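Local coordinates for protein putative N-acetylmuramoyl-L-alanine amidase,autolysin cwp6 (Peptoclostridium difficile, PDB 5J72) that probably cleaves the amide link between N-acetylmuramic acid and L-alanine in peptidoglycan as a zinc-dependent autolysin, held in the cell wall by CWB2 modules, at residues Ala177-Ala182 with Lys250-Tyr255; Asp240-Ser245 with Leu289-Ser294; Lys260-Asn265 with Glu310-Gly315; Ile276-Gly281 with Thr356-Lys361. All coordinates share one frame; numbering follows the deposited sequence.

Interactions 2 and 3 lie within the second CWB2 module and reach the same four-stranded parallel sheet, through its neighbouring strands 287-290 and 260-265; their centres are about 11 Å apart. Interaction 1 ties helix 241-253 of that module to helix 174-180 of the first, and interaction 4 ties its helix 270-283 to the end of helix 346-357 in the third; the centres of interactions 1 and 4 are about 19 Å apart. Along the chain interaction 1 closes before interactions 3 and 4 open, whereas interactions 2, 3 and 4 cross one another; interaction 2 also crosses interaction 1. Interactions 3 and 4 touch through Tyr262 on Ile276 and Tyr312 on Phe357. Interactions 2 and 3 thus hold the second module together, while 1 and 4 join it to the first and third.

Interaction 1 (Ala177-Ala182 with Lys250-Tyr255)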
loop_
_atom_site.group_PDB
_atom_site.type_symbol
_atom_site.label_atom_id
_atom_site.label_comp_id
_atom_site.label_asym_id
_atom_site.label_seq_id
_atom_site.Cartn_x
_atom_site.Cartn_y
_atom_site.Cartn_z
ATOM N N ALA A 177 -1.970 -12.544 13.822
ATOM C CA ALA A 177 -3.409 -12.292 13.887
ATOM C C ALA A 177 -4.117 -12.972 12.724
ATOM O O ALA A 177 -5.215 -13.509 12.924
ATOM C CB ALA A 177 -3.697 -10.780 13.844
ATOM N N SER A 178 -3.496 -12.993 11.537
ATOM C CA SER A 178 -4.110 -13.633 10.379
ATOM C C SER A 178 -4.135 -15.142 10.549
ATOM O O SER A 178 -5.100 -15.800 10.129
ATOM C CB SER A 178 -3.348 -13.306 9.090
ATOM O OG SER A 178 -3.110 -11.897 9.020
ATOM N N THR A 179 -3.082 -15.715 11.163
ATOM C CA THR A 179 -3.084 -17.151 11.390
ATOM C C THR A 179 -4.221 -17.527 12.371
ATOM O O THR A 179 -4.852 -18.579 12.201
ATOM C CB THR A 179 -1.714 -17.563 12.010
ATOM O OG1 THR A 179 -0.716 -17.328 10.984
ATOM C CG2 THR A 179 -1.691 -19.031 12.407
ATOM N N TYR A 180 -4.466 -16.671 13.379
ATOM C CA TYR A 180 -5.582 -16.902 14.304
ATOM C C TYR A 180 -6.945 -16.475 13.693
ATOM O O TYR A 180 -7.993 -16.822 14.249
ATOM C CB TYR A 180 -5.457 -15.989 15.519
ATOM C CG TYR A 180 -4.272 -16.193 16.441
ATOM C CD1 TYR A 180 -3.724 -17.455 16.639
ATOM C CD2 TYR A 180 -3.737 -15.132 17.145
ATOM C CE1 TYR A 180 -2.663 -17.648 17.527
ATOM C CE2 TYR A 180 -2.685 -15.313 18.045
ATOM C CZ TYR A 180 -2.163 -16.570 18.227
ATOM O OH TYR A 180 -1.160 -16.679 19.142
ATOM N N ASP A 181 -6.913 -15.687 12.628
ATOM C CA ASP A 181 -8.119 -15.066 12.014
ATOM C C ASP A 181 -8.748 -14.215 13.138
ATOM O O ASP A 181 -9.883 -14.397 13.554
ATOM C CB ASP A 181 -9.091 -16.132 11.441
ATOM C CG ASP A 181 -10.265 -15.511 10.661
ATOM O OD1 ASP A 181 -10.185 -14.284 10.302
ATOM O OD2 ASP A 181 -11.255 -16.235 10.420
ATOM N N ALA A 182 -7.951 -13.271 13.637
ATOM C CA ALA A 182 -8.331 -12.415 14.745
ATOM C C ALA A 182 -8.024 -10.955 14.469
ATOM O O ALA A 182 -7.103 -10.662 13.725
ATOM C CB ALA A 182 -7.491 -12.808 15.961
ATOM N N LYS A 250 7.735 -18.546 15.750
ATOM C CA LYS A 250 7.593 -19.891 16.345
ATOM C C LYS A 250 6.129 -20.184 16.685
ATOM O O LYS A 250 5.676 -21.341 16.616
ATOM C CB LYS A 250 8.426 -19.966 17.659
ATOM C CG LYS A 250 9.943 -19.927 17.350
ATOM C CD LYS A 250 10.738 -19.852 18.717
ATOM C CE LYS A 250 12.231 -19.825 18.487
ATOM N NZ LYS A 250 12.976 -20.061 19.757
ATOM N N GLU A 251 5.385 -19.127 17.056
ATOM C CA GLU A 251 3.964 -19.342 17.358
ATOM C C GLU A 251 3.217 -19.730 16.063
ATOM O O GLU A 251 2.419 -20.664 16.052
ATOM C CB GLU A 251 3.381 -18.086 18.007
ATOM C CG GLU A 251 1.858 -18.222 18.188
ATOM C CD GLU A 251 1.411 -19.031 19.449
ATOM O OE1 GLU A 251 2.284 -19.498 20.218
ATOM O OE2 GLU A 251 0.160 -19.167 19.655
ATOM N N ILE A 252 3.514 -19.026 14.929
ATOM C CA ILE A 252 2.846 -19.405 13.693
ATOM C C ILE A 252 3.181 -20.878 13.340
ATOM O O ILE A 252 2.318 -21.631 12.883
ATOM C CB ILE A 252 3.307 -18.427 12.540
ATOM C CG1 ILE A 252 2.756 -16.994 12.818
ATOM C CG2 ILE A 252 2.800 -18.952 11.172
ATOM C CD1 ILE A 252 3.436 -15.854 11.942
ATOM N N ASP A 253 4.436 -21.271 13.565
ATOM C CA ASP A 253 4.874 -22.634 13.239
ATOM C C ASP A 253 4.095 -23.736 14.044
ATOM O O ASP A 253 4.104 -24.902 13.640
ATOM C CB ASP A 253 6.379 -22.744 13.521
ATOM C CG ASP A 253 6.957 -24.011 13.019
ATOM O OD1 ASP A 253 6.901 -24.241 11.799
ATOM O OD2 ASP A 253 7.433 -24.783 13.831
ATOM N N LYS A 254 3.426 -23.360 15.134
ATOM C CA LYS A 254 2.597 -24.335 15.879
ATOM C C LYS A 254 1.323 -24.595 15.122
ATOM O O LYS A 254 0.660 -25.615 15.370
ATOM C CB LYS A 254 2.206 -23.767 17.236
ATOM C CG LYS A 254 3.333 -23.685 18.260
ATOM C CD LYS A 254 2.759 -22.879 19.413
ATOM C CE LYS A 254 3.461 -23.064 20.756
ATOM N NZ LYS A 254 2.478 -22.831 21.920
ATOM N N TYR A 255 0.932 -23.681 14.189
ATOM C CA TYR A 255 -0.306 -23.865 13.393
ATOM C C TYR A 255 -0.056 -24.491 12.045
ATOM O O TYR A 255 -0.833 -25.337 11.605
ATOM C CB TYR A 255 -0.962 -22.493 13.149
ATOM C CG TYR A 255 -1.641 -21.996 14.398
ATOM C CD1 TYR A 255 -0.897 -21.531 15.488
ATOM C CD2 TYR A 255 -3.026 -22.061 14.528
ATOM C CE1 TYR A 255 -1.526 -21.174 16.694
ATOM C CE2 TYR A 255 -3.656 -21.696 15.716
ATOM C CZ TYR A 255 -2.909 -21.268 16.796
ATOM O OH TYR A 255 -3.612 -20.948 17.933
#
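Two tyrosines, a threonine and a glutamate carry this contact. The hydroxyl of Tyr180 donates a hydrogen bond to the carboxylate of Glu251, OH to OE2 2.9 Å, reaching that oxygen from above the carboxylate plane. The same ring turns its edge to the face of Tyr255 in an offset edge-to-face pair, centroids 5.6 Å apart and planes at 70°, with Tyr180 CE1 3.7 Å from Tyr255 CZ. Thr179 CG2 rests against the base of the Tyr255 side chain, 3.6 Å from Tyr255 CG. Thr179 has this methyl anti to its backbone N (OG1 chi1 -67°), while its OG1 lies near Ile252 and bonds back to Pro175 O of its own helix. Glu251 gets its carboxylate to Tyr180 by a bend at chi2 (82°); Lys254 NZ makes a long salt bridge with its other oxygen, OE1. Strand 158-163 lends Lys158 to both tyrosines and Val160 to Tyr180. Just past Tyr180, Asp181 takes positive phi as the C-prime residue of a Schellman motif, Ala182 N bonding to Ala177 O at 2.8 Å. The arrangement is a surface helix-helix contact between two CWB2 modules, each meeting the other near a helix C-terminus.

Interaction 2 (Asp240-Ser245 with Leu289-Ser294)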
loop_
_atom_site.group_PDB
_atom_site.type_symbol
_atom_site.label_atom_id
_atom_site.label_comp_id
_atom_site.label_asym_id
_atom_site.label_seq_id
_atom_site.Cartn_x
_atom_site.Cartn_y
_atom_site.Cartn_z
ATOM N N ASP A 240 13.695 -7.679 22.639
ATOM C CA ASP A 240 13.678 -6.585 21.686
ATOM C C ASP A 240 12.785 -7.005 20.502
ATOM O O ASP A 240 12.307 -8.130 20.504
ATOM C CB ASP A 240 15.122 -6.275 21.186
ATOM C CG ASP A 240 15.837 -7.341 20.349
ATOM O OD1 ASP A 240 15.211 -8.338 19.977
ATOM O OD2 ASP A 240 17.033 -7.167 20.069
ATOM N N ARG A 241 12.588 -6.146 19.539
ATOM C CA ARG A 241 11.757 -6.446 18.339
ATOM C C ARG A 241 12.239 -7.655 17.614
ATOM O O ARG A 241 11.423 -8.396 17.108
ATOM C CB ARG A 241 11.885 -5.326 17.309
ATOM C CG ARG A 241 11.643 -3.993 17.918
ATOM C CD ARG A 241 11.895 -2.891 16.950
ATOM N NE ARG A 241 11.304 -1.687 17.489
ATOM C CZ ARG A 241 11.079 -0.611 16.772
ATOM N NH1 ARG A 241 11.405 -0.587 15.493
ATOM N NH2 ARG A 241 10.514 0.457 17.319
ATOM N N HIS A 242 13.568 -7.893 17.521
ATOM C CA HIS A 242 14.021 -9.054 16.732
ATOM C C HIS A 242 13.604 -10.310 17.358
ATOM O O HIS A 242 13.134 -11.206 16.647
ATOM C CB HIS A 242 15.572 -9.114 16.541
ATOM C CG HIS A 242 16.169 -7.796 16.191
ATOM N ND1 HIS A 242 16.174 -7.313 14.897
ATOM C CD2 HIS A 242 16.769 -6.856 16.956
ATOM C CE1 HIS A 242 16.754 -6.123 14.906
ATOM N NE2 HIS A 242 17.125 -5.821 16.131
ATOM N N GLU A 243 13.753 -10.436 18.709
ATOM C CA GLU A 243 13.365 -11.676 19.352
ATOM C C GLU A 243 11.812 -11.840 19.321
ATOM O O GLU A 243 11.346 -12.932 19.142
ATOM C CB GLU A 243 13.806 -11.705 20.851
ATOM C CG GLU A 243 13.717 -13.164 21.333
ATOM C CD GLU A 243 13.999 -13.319 22.856
ATOM O OE1 GLU A 243 13.997 -12.326 23.621
ATOM O OE2 GLU A 243 14.194 -14.462 23.245
ATOM N N THR A 244 11.079 -10.781 19.546
ATOM C CA THR A 244 9.614 -10.887 19.459
ATOM C C THR A 244 9.185 -11.392 18.070
ATOM O O THR A 244 8.310 -12.240 18.009
ATOM C CB THR A 244 8.992 -9.540 19.738
ATOM O OG1 THR A 244 9.330 -9.213 21.088
ATOM C CG2 THR A 244 7.419 -9.596 19.601
ATOM N N SER A 245 9.833 -10.908 16.954
ATOM C CA SER A 245 9.454 -11.392 15.627
ATOM C C SER A 245 9.784 -12.856 15.541
ATOM O O SER A 245 9.066 -13.646 14.926
ATOM C CB SER A 245 10.131 -10.556 14.522
ATOM O OG SER A 245 11.496 -10.863 14.256
ATOM N N LEU A 289 12.452 -9.739 11.711
ATOM C CA LEU A 289 13.180 -8.499 11.811
ATOM C C LEU A 289 14.712 -8.751 11.998
ATOM O O LEU A 289 15.124 -9.593 12.791
ATOM C CB LEU A 289 12.620 -7.654 12.959
ATOM C CG LEU A 289 11.147 -7.283 12.747
ATOM C CD1 LEU A 289 10.680 -6.366 13.944
ATOM C CD2 LEU A 289 10.992 -6.493 11.392
ATOM N N ALA A 290 15.512 -7.989 11.297
ATOM C CA ALA A 290 16.962 -8.201 11.292
ATOM C C ALA A 290 17.754 -6.920 11.494
ATOM O O ALA A 290 17.225 -5.805 11.599
ATOM C CB ALA A 290 17.346 -8.783 9.935
ATOM N N ASN A 291 19.106 -7.122 11.593
ATOM C CA ASN A 291 20.051 -6.020 11.626
ATOM C C ASN A 291 20.463 -5.802 10.166
ATOM O O ASN A 291 20.134 -6.615 9.302
ATOM C CB ASN A 291 21.307 -6.404 12.493
ATOM C CG ASN A 291 20.907 -6.534 13.933
ATOM O OD1 ASN A 291 20.527 -5.545 14.521
ATOM N ND2 ASN A 291 20.842 -7.713 14.525
ATOM N N LYS A 292 21.207 -4.756 9.878
ATOM C CA LYS A 292 21.624 -4.498 8.511
ATOM C C LYS A 292 22.387 -5.644 7.863
ATOM O O LYS A 292 22.121 -5.957 6.701
ATOM C CB LYS A 292 22.485 -3.251 8.481
ATOM C CG LYS A 292 22.960 -2.934 7.076
ATOM C CD LYS A 292 23.426 -1.486 6.998
ATOM C CE LYS A 292 24.446 -1.289 5.930
ATOM N NZ LYS A 292 25.283 -0.090 6.211
ATOM N N ASP A 293 23.332 -6.296 8.573
ATOM C CA ASP A 293 24.098 -7.376 7.922
ATOM C C ASP A 293 23.758 -8.762 8.340
ATOM O O ASP A 293 24.376 -9.702 7.814
ATOM C CB ASP A 293 25.613 -7.198 8.157
ATOM C CG ASP A 293 26.097 -5.823 7.766
ATOM O OD1 ASP A 293 25.805 -5.390 6.643
ATOM O OD2 ASP A 293 26.765 -5.179 8.593
ATOM N N SER A 294 22.820 -8.974 9.243
ATOM C CA SER A 294 22.540 -10.369 9.584
ATOM C C SER A 294 21.256 -10.436 10.455
ATOM O O SER A 294 20.849 -9.413 11.041
ATOM C CB SER A 294 23.690 -10.946 10.423
ATOM O OG SER A 294 23.732 -10.213 11.650
HETATM O O HOH W 1 14.826 -11.801 14.340
#
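Ser245 holds OG in the crowded position between its backbone N and carbonyl carbon (chi1 79°), which turns the hydroxyl both back to its own helix and out to the strand. It donates to His242 O at 2.9 Å and accepts from Leu289 N, again 2.9 Å from OG, in a nearly straight bond (173° at the hydrogen). A strand amide is thereby satisfied by a helix side chain. His242, with CG anti to the carbonyl carbon (chi1 -44°), swings its imidazole along the strand so that the ring edge faces the backbone: ND1 makes a weak hydrogen bond to Leu289 O at 3.3 Å, and CE1 lies 3.4 Å from Ala290 O. The amide nitrogen of Asn291, ND2, lies over one face of that ring. One water donates to both His242 O and Leu289 O, the latter at 2.7 Å, so the strand carbonyl is held chiefly by the water and more weakly by the ring. Apolar packing comes from Leu289, whose CD1 meets Arg241 CB at 3.7 Å; the guanidinium of Arg241 leads away to a salt bridge with Glu270. Asp240 N-caps the helix, its OD1 accepting from Glu243 N at 2.9 Å. The first turn of helix 241-253 thus lies against outermost strand 287-290, whose neighbour in the sheet is strand 260-265, with helix 322-329 touching Ala290.

Interaction 3 (Lys260-Asn265 with Glu310-Gly315); sequences KIYIAN and EAYYIG
Tyr262 and Tyr312 stand side by side on one face of the sheet, pointing the same way, with ring planes only 18° apart. They are slid apart so far that the rings barely overlap: the centroids lie 5.3 Å from each other, and the touch is Tyr262 CE1 on Tyr312 CD1 at 3.7 Å. Both have CG anti to the carbonyl carbon (chi1 -68°). At the edge of the Tyr312 ring, CE1 meets Lys260 CD, also at 3.7 Å. Lys260 runs alongside Glu310 and bends at chi3, so that its NZ makes a long salt bridge with Glu310 OE2; its stronger partner is Asp283, which also accepts from Tyr262 OH. Glu310 OE2 is held more firmly by Tyr312 OH, at 2.7 Å, from above the carboxylate plane.

Strands 260-265 and 308-314 are the two central strands of a four-stranded parallel sheet in the second CWB2 module, flanked by 287-290 and 334-341. Four backbone bonds join them in parallel register: Ile261 N to Glu310 O, Tyr312 N to Ile261 O, Ile263 N to Tyr312 O and Ile314 N to Ile263 O, the last 2.9 Å long and nearly along the C=O axis. Ile261 and Ile263 thus each bond through both N and O. Farther on, a water bridges Asn265 N and Ile314 O, where the strands part.

On the other face Ile263 and Tyr313 lie alongside each other, Ile263 CD1 reaching Tyr313 CE1 at 3.6 Å. Next to them Ile261 CG1 packs on Ala311 CB at 3.9 Å, put there by its crowded chi1 (59°). Helix 322-329 covers this side through Ile328, while helix 270-283 lies on the face of Tyr262 and Tyr312.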
loop_
_atom_site.group_PDB
_atom_site.type_symbol
_atom_site.label_atom_id
_atom_site.label_comp_id
_atom_site.label_asym_id
_atom_site.label_seq_id
_atom_site.Cartn_x
_atom_site.Cartn_y
_atom_site.Cartn_z
ATOM N N LYS A 260 8.544 -19.638 4.525
ATOM C CA LYS A 260 8.835 -18.424 3.779
ATOM C C LYS A 260 8.987 -17.284 4.791
ATOM O O LYS A 260 8.248 -17.262 5.791
ATOM C CB LYS A 260 7.664 -18.124 2.809
ATOM C CG LYS A 260 7.577 -16.649 2.431
ATOM C CD LYS A 260 6.803 -16.450 1.058
ATOM C CE LYS A 260 5.654 -17.375 0.841
ATOM N NZ LYS A 260 4.786 -16.912 -0.327
ATOM N N ILE A 261 9.933 -16.364 4.582
ATOM C CA ILE A 261 10.037 -15.237 5.487
ATOM C C ILE A 261 10.178 -13.944 4.682
ATOM O O ILE A 261 10.673 -13.932 3.562
ATOM C CB ILE A 261 11.221 -15.352 6.488
ATOM C CG1 ILE A 261 12.571 -15.472 5.741
ATOM C CG2 ILE A 261 10.976 -16.563 7.422
ATOM C CD1 ILE A 261 13.752 -15.443 6.744
ATOM N N TYR A 262 9.681 -12.859 5.263
ATOM C CA TYR A 262 9.791 -11.545 4.697
ATOM C C TYR A 262 10.644 -10.827 5.702
ATOM O O TYR A 262 10.223 -10.631 6.823
ATOM C CB TYR A 262 8.397 -10.865 4.603
ATOM C CG TYR A 262 7.515 -11.555 3.571
ATOM C CD1 TYR A 262 7.603 -11.231 2.222
ATOM C CD2 TYR A 262 6.601 -12.525 3.946
ATOM C CE1 TYR A 262 6.794 -11.834 1.276
ATOM C CE2 TYR A 262 5.795 -13.169 2.996
ATOM C CZ TYR A 262 5.898 -12.809 1.660
ATOM O OH TYR A 262 5.161 -13.421 0.690
ATOM N N ILE A 263 11.866 -10.388 5.296
ATOM C CA ILE A 263 12.775 -9.735 6.247
ATOM C C ILE A 263 12.728 -8.218 6.137
ATOM O O ILE A 263 12.680 -7.657 5.013
ATOM C CB ILE A 263 14.206 -10.237 5.911
ATOM C CG1 ILE A 263 14.297 -11.746 6.191
ATOM C CG2 ILE A 263 15.218 -9.473 6.742
ATOM C CD1 ILE A 263 15.570 -12.387 5.557
ATOM N N ALA A 264 12.748 -7.541 7.257
ATOM C CA ALA A 264 12.846 -6.073 7.272
ATOM C C ALA A 264 13.848 -5.714 8.392
ATOM O O ALA A 264 14.077 -6.527 9.318
ATOM C CB ALA A 264 11.490 -5.404 7.586
ATOM N N ASN A 265 14.437 -4.502 8.305
ATOM C CA ASN A 265 15.373 -4.046 9.344
ATOM C C ASN A 265 14.512 -3.647 10.558
ATOM O O ASN A 265 13.655 -2.818 10.421
ATOM C CB ASN A 265 16.210 -2.884 8.801
ATOM C CG ASN A 265 17.276 -2.490 9.787
ATOM O OD1 ASN A 265 16.944 -2.171 10.939
ATOM N ND2 ASN A 265 18.562 -2.498 9.407
ATOM N N GLU A 310 11.651 -19.906 0.784
ATOM C CA GLU A 310 11.810 -18.583 0.176
ATOM C C GLU A 310 12.067 -17.535 1.204
ATOM O O GLU A 310 11.536 -17.650 2.291
ATOM C CB GLU A 310 10.494 -18.134 -0.561
ATOM C CG GLU A 310 10.090 -18.978 -1.755
ATOM C CD GLU A 310 8.640 -18.723 -2.162
ATOM O OE1 GLU A 310 7.930 -19.706 -2.426
ATOM O OE2 GLU A 310 8.220 -17.550 -2.217
ATOM N N ALA A 311 12.928 -16.537 0.883
ATOM C CA ALA A 311 13.190 -15.392 1.759
ATOM C C ALA A 311 13.110 -14.142 0.880
ATOM O O ALA A 311 13.665 -14.114 -0.231
ATOM C CB ALA A 311 14.557 -15.481 2.402
ATOM N N TYR A 312 12.443 -13.116 1.359
ATOM C CA TYR A 312 12.325 -11.851 0.643
ATOM C C TYR A 312 12.910 -10.800 1.510
ATOM O O TYR A 312 12.874 -10.938 2.716
ATOM C CB TYR A 312 10.860 -11.499 0.339
ATOM C CG TYR A 312 10.260 -12.448 -0.656
ATOM C CD1 TYR A 312 9.627 -13.613 -0.236
ATOM C CD2 TYR A 312 10.366 -12.212 -2.029
ATOM C CE1 TYR A 312 9.115 -14.526 -1.145
ATOM C CE2 TYR A 312 9.854 -13.129 -2.955
ATOM C CZ TYR A 312 9.237 -14.277 -2.504
ATOM O OH TYR A 312 8.753 -15.211 -3.383
ATOM N N TYR A 313 13.506 -9.765 0.911
ATOM C CA TYR A 313 14.136 -8.671 1.659
ATOM C C TYR A 313 13.432 -7.375 1.331
ATOM O O TYR A 313 13.495 -6.924 0.174
ATOM C CB TYR A 313 15.635 -8.569 1.246
ATOM C CG TYR A 313 16.313 -9.915 1.309
ATOM C CD1 TYR A 313 16.847 -10.397 2.510
ATOM C CD2 TYR A 313 16.398 -10.730 0.185
ATOM C CE1 TYR A 313 17.438 -11.653 2.574
ATOM C CE2 TYR A 313 16.979 -11.984 0.248
ATOM C CZ TYR A 313 17.492 -12.445 1.444
ATOM O OH TYR A 313 18.026 -13.717 1.527
ATOM N N ILE A 314 12.806 -6.736 2.310
ATOM C CA ILE A 314 12.079 -5.510 2.052
ATOM C C ILE A 314 12.924 -4.378 2.580
ATOM O O ILE A 314 13.080 -4.270 3.785
ATOM C CB ILE A 314 10.667 -5.499 2.785
ATOM C CG1 ILE A 314 9.918 -6.838 2.528
ATOM C CG2 ILE A 314 9.801 -4.284 2.320
ATOM C CD1 ILE A 314 9.709 -7.225 1.025
ATOM N N GLY A 315 13.476 -3.546 1.718
ATOM C CA GLY A 315 14.356 -2.483 2.201
ATOM C C GLY A 315 15.549 -2.348 1.251
ATOM O O GLY A 315 15.914 -3.323 0.598
HETATM O O HOH W 2 14.223 -2.923 5.996
#

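Interaction 4 (Ile276-Gly281 with Thr356-Lys361)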
loop_
_atom_site.group_PDB
_atom_site.type_symbol
_atom_site.label_atom_id
_atom_site.label_comp_id
_atom_site.label_asym_id
_atom_site.label_seq_id
_atom_site.Cartn_x
_atom_site.Cartn_y
_atom_site.Cartn_z
ATOM N N ILE A 276 5.049 -4.692 4.001
ATOM C CA ILE A 276 4.871 -6.084 3.558
ATOM C C ILE A 276 3.843 -6.853 4.461
ATOM O O ILE A 276 3.551 -8.017 4.224
ATOM C CB ILE A 276 6.272 -6.766 3.584
ATOM C CG1 ILE A 276 6.232 -8.085 2.788
ATOM C CG2 ILE A 276 6.711 -7.024 5.072
ATOM C CD1 ILE A 276 5.832 -7.912 1.257
ATOM N N SER A 277 3.299 -6.162 5.464
ATOM C CA SER A 277 2.385 -6.757 6.460
ATOM C C SER A 277 1.148 -7.422 5.846
ATOM O O SER A 277 0.774 -8.550 6.228
ATOM C CB SER A 277 1.876 -5.631 7.400
ATOM O OG SER A 277 2.761 -5.620 8.487
ATOM N N SER A 278 0.497 -6.754 4.885
ATOM C CA SER A 278 -0.719 -7.370 4.369
ATOM C C SER A 278 -0.369 -8.605 3.592
ATOM O O SER A 278 -1.159 -9.553 3.594
ATOM C CB SER A 278 -1.554 -6.391 3.504
ATOM O OG SER A 278 -0.851 -6.013 2.319
ATOM N N LYS A 279 0.787 -8.626 2.974
ATOM C CA LYS A 279 1.107 -9.774 2.144
ATOM C C LYS A 279 1.573 -10.960 3.052
ATOM O O LYS A 279 1.142 -12.115 2.866
ATOM C CB LYS A 279 2.219 -9.342 1.170
ATOM C CG LYS A 279 2.808 -10.545 0.408
ATOM C CD LYS A 279 1.715 -11.266 -0.441
ATOM C CE LYS A 279 2.371 -12.322 -1.337
ATOM N NZ LYS A 279 1.430 -13.402 -1.725
ATOM N N ALA A 280 2.446 -10.657 4.000
ATOM C CA ALA A 280 2.888 -11.668 4.975
ATOM C C ALA A 280 1.593 -12.231 5.688
ATOM O O ALA A 280 1.500 -13.409 6.009
ATOM C CB ALA A 280 3.795 -10.985 6.035
ATOM N N GLY A 281 0.594 -11.318 5.954
ATOM C CA GLY A 281 -0.644 -11.763 6.613
ATOM C C GLY A 281 -1.451 -12.685 5.727
ATOM O O GLY A 281 -1.972 -13.701 6.199
ATOM N N THR A 356 4.843 -5.837 -6.925
ATOM C CA THR A 356 5.459 -7.157 -6.928
ATOM C C THR A 356 4.619 -8.272 -6.350
ATOM O O THR A 356 4.571 -9.367 -6.931
ATOM C CB THR A 356 6.708 -7.046 -6.049
ATOM O OG1 THR A 356 7.574 -6.065 -6.641
ATOM C CG2 THR A 356 7.472 -8.392 -5.879
ATOM N N PHE A 357 3.977 -8.019 -5.224
ATOM C CA PHE A 357 3.221 -9.082 -4.499
ATOM C C PHE A 357 1.748 -9.116 -4.776
ATOM O O PHE A 357 1.092 -10.073 -4.328
ATOM C CB PHE A 357 3.476 -8.909 -2.964
ATOM C CG PHE A 357 4.948 -9.167 -2.646
ATOM C CD1 PHE A 357 5.775 -8.146 -2.266
ATOM C CD2 PHE A 357 5.492 -10.442 -2.751
ATOM C CE1 PHE A 357 7.120 -8.368 -1.982
ATOM C CE2 PHE A 357 6.848 -10.670 -2.470
ATOM C CZ PHE A 357 7.641 -9.634 -2.087
ATOM N N TYR A 358 1.181 -8.121 -5.487
ATOM C CA TYR A 358 -0.237 -8.115 -5.859
ATOM C C TYR A 358 -0.234 -7.812 -7.423
ATOM O O TYR A 358 -0.736 -6.772 -7.857
ATOM C CB TYR A 358 -1.018 -6.983 -5.121
ATOM C CG TYR A 358 -1.081 -7.271 -3.634
ATOM C CD1 TYR A 358 -2.153 -7.979 -3.086
ATOM C CD2 TYR A 358 -0.031 -6.904 -2.784
ATOM C CE1 TYR A 358 -2.178 -8.306 -1.729
ATOM C CE2 TYR A 358 -0.050 -7.229 -1.427
ATOM C CZ TYR A 358 -1.130 -7.918 -0.906
ATOM O OH TYR A 358 -1.172 -8.144 0.448
ATOM N N PRO A 359 0.316 -8.713 -8.218
ATOM C CA PRO A 359 0.423 -8.589 -9.668
ATOM C C PRO A 359 -0.895 -8.555 -10.421
ATOM O O PRO A 359 -0.928 -8.031 -11.524
ATOM C CB PRO A 359 1.274 -9.802 -10.048
ATOM C CG PRO A 359 0.919 -10.802 -9.066
ATOM C CD PRO A 359 0.836 -10.020 -7.779
ATOM N N ASP A 360 -1.965 -9.120 -9.874
ATOM C CA ASP A 360 -3.216 -9.110 -10.606
ATOM C C ASP A 360 -3.656 -7.704 -10.983
ATOM O O ASP A 360 -3.507 -6.764 -10.203
ATOM C CB ASP A 360 -4.323 -9.745 -9.758
ATOM C CG ASP A 360 -4.192 -11.247 -9.512
ATOM O OD1 ASP A 360 -3.294 -11.865 -10.086
ATOM O OD2 ASP A 360 -4.994 -11.789 -8.729
ATOM N N LYS A 361 -4.222 -7.538 -12.212
ATOM C CA LYS A 361 -4.722 -6.227 -12.590
ATOM C C LYS A 361 -6.063 -5.937 -11.945
ATOM O O LYS A 361 -6.453 -4.775 -11.880
ATOM C CB LYS A 361 -4.863 -6.107 -14.134
ATOM C CG LYS A 361 -3.507 -6.003 -14.834
ATOM C CD LYS A 361 -3.554 -6.879 -16.111
HETATM O O HOH W 3 -3.300 -9.350 1.516
HETATM O O HOH W 4 -0.883 -11.486 -3.216
HETATM O O HOH W 5 1.978 -12.715 -4.955
#
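Apolar packing centres on the Phe357 ring. Ile276, its CG1 anti to the backbone N (chi1 -165°), brings CD1 against the CD1-CE1 side of the Phe357 ring at an oblique angle, 3.5 Å from Phe357 CE1. The aliphatic part of Lys279 crosses the phenylalanine at about a right angle after a bend at chi2 (61°), with Lys279 CG 3.8 Å from Phe357 CB. Thr356 CG2 lies over the centre of one ring face, and Tyr312 packs edge-to-face with the same ring.

Direct polar contact comes from hydroxyls: Ser278 OG and Tyr358 OH share a hydrogen bond of 2.9 Å. Ser278 puts OG there from the crowded position between its backbone N and carbonyl carbon (chi1 65°).

Water mediates the rest. One molecule bridges Ser278 O and Tyr358 OH, 2.7 Å from the hydroxyl. Two others donate to Phe357 O, the carbonyl at the helix end, the nearer at 2.7 Å, and accept weakly from Lys279 NZ, whose salt bridge is to Asp283.

Asp283, and more weakly the carbonyl end of helix 346-357 reached through water, would favour the charged form of Lys279, while its methylenes serve as hydrophobic packing between the second and third CWB2 modules.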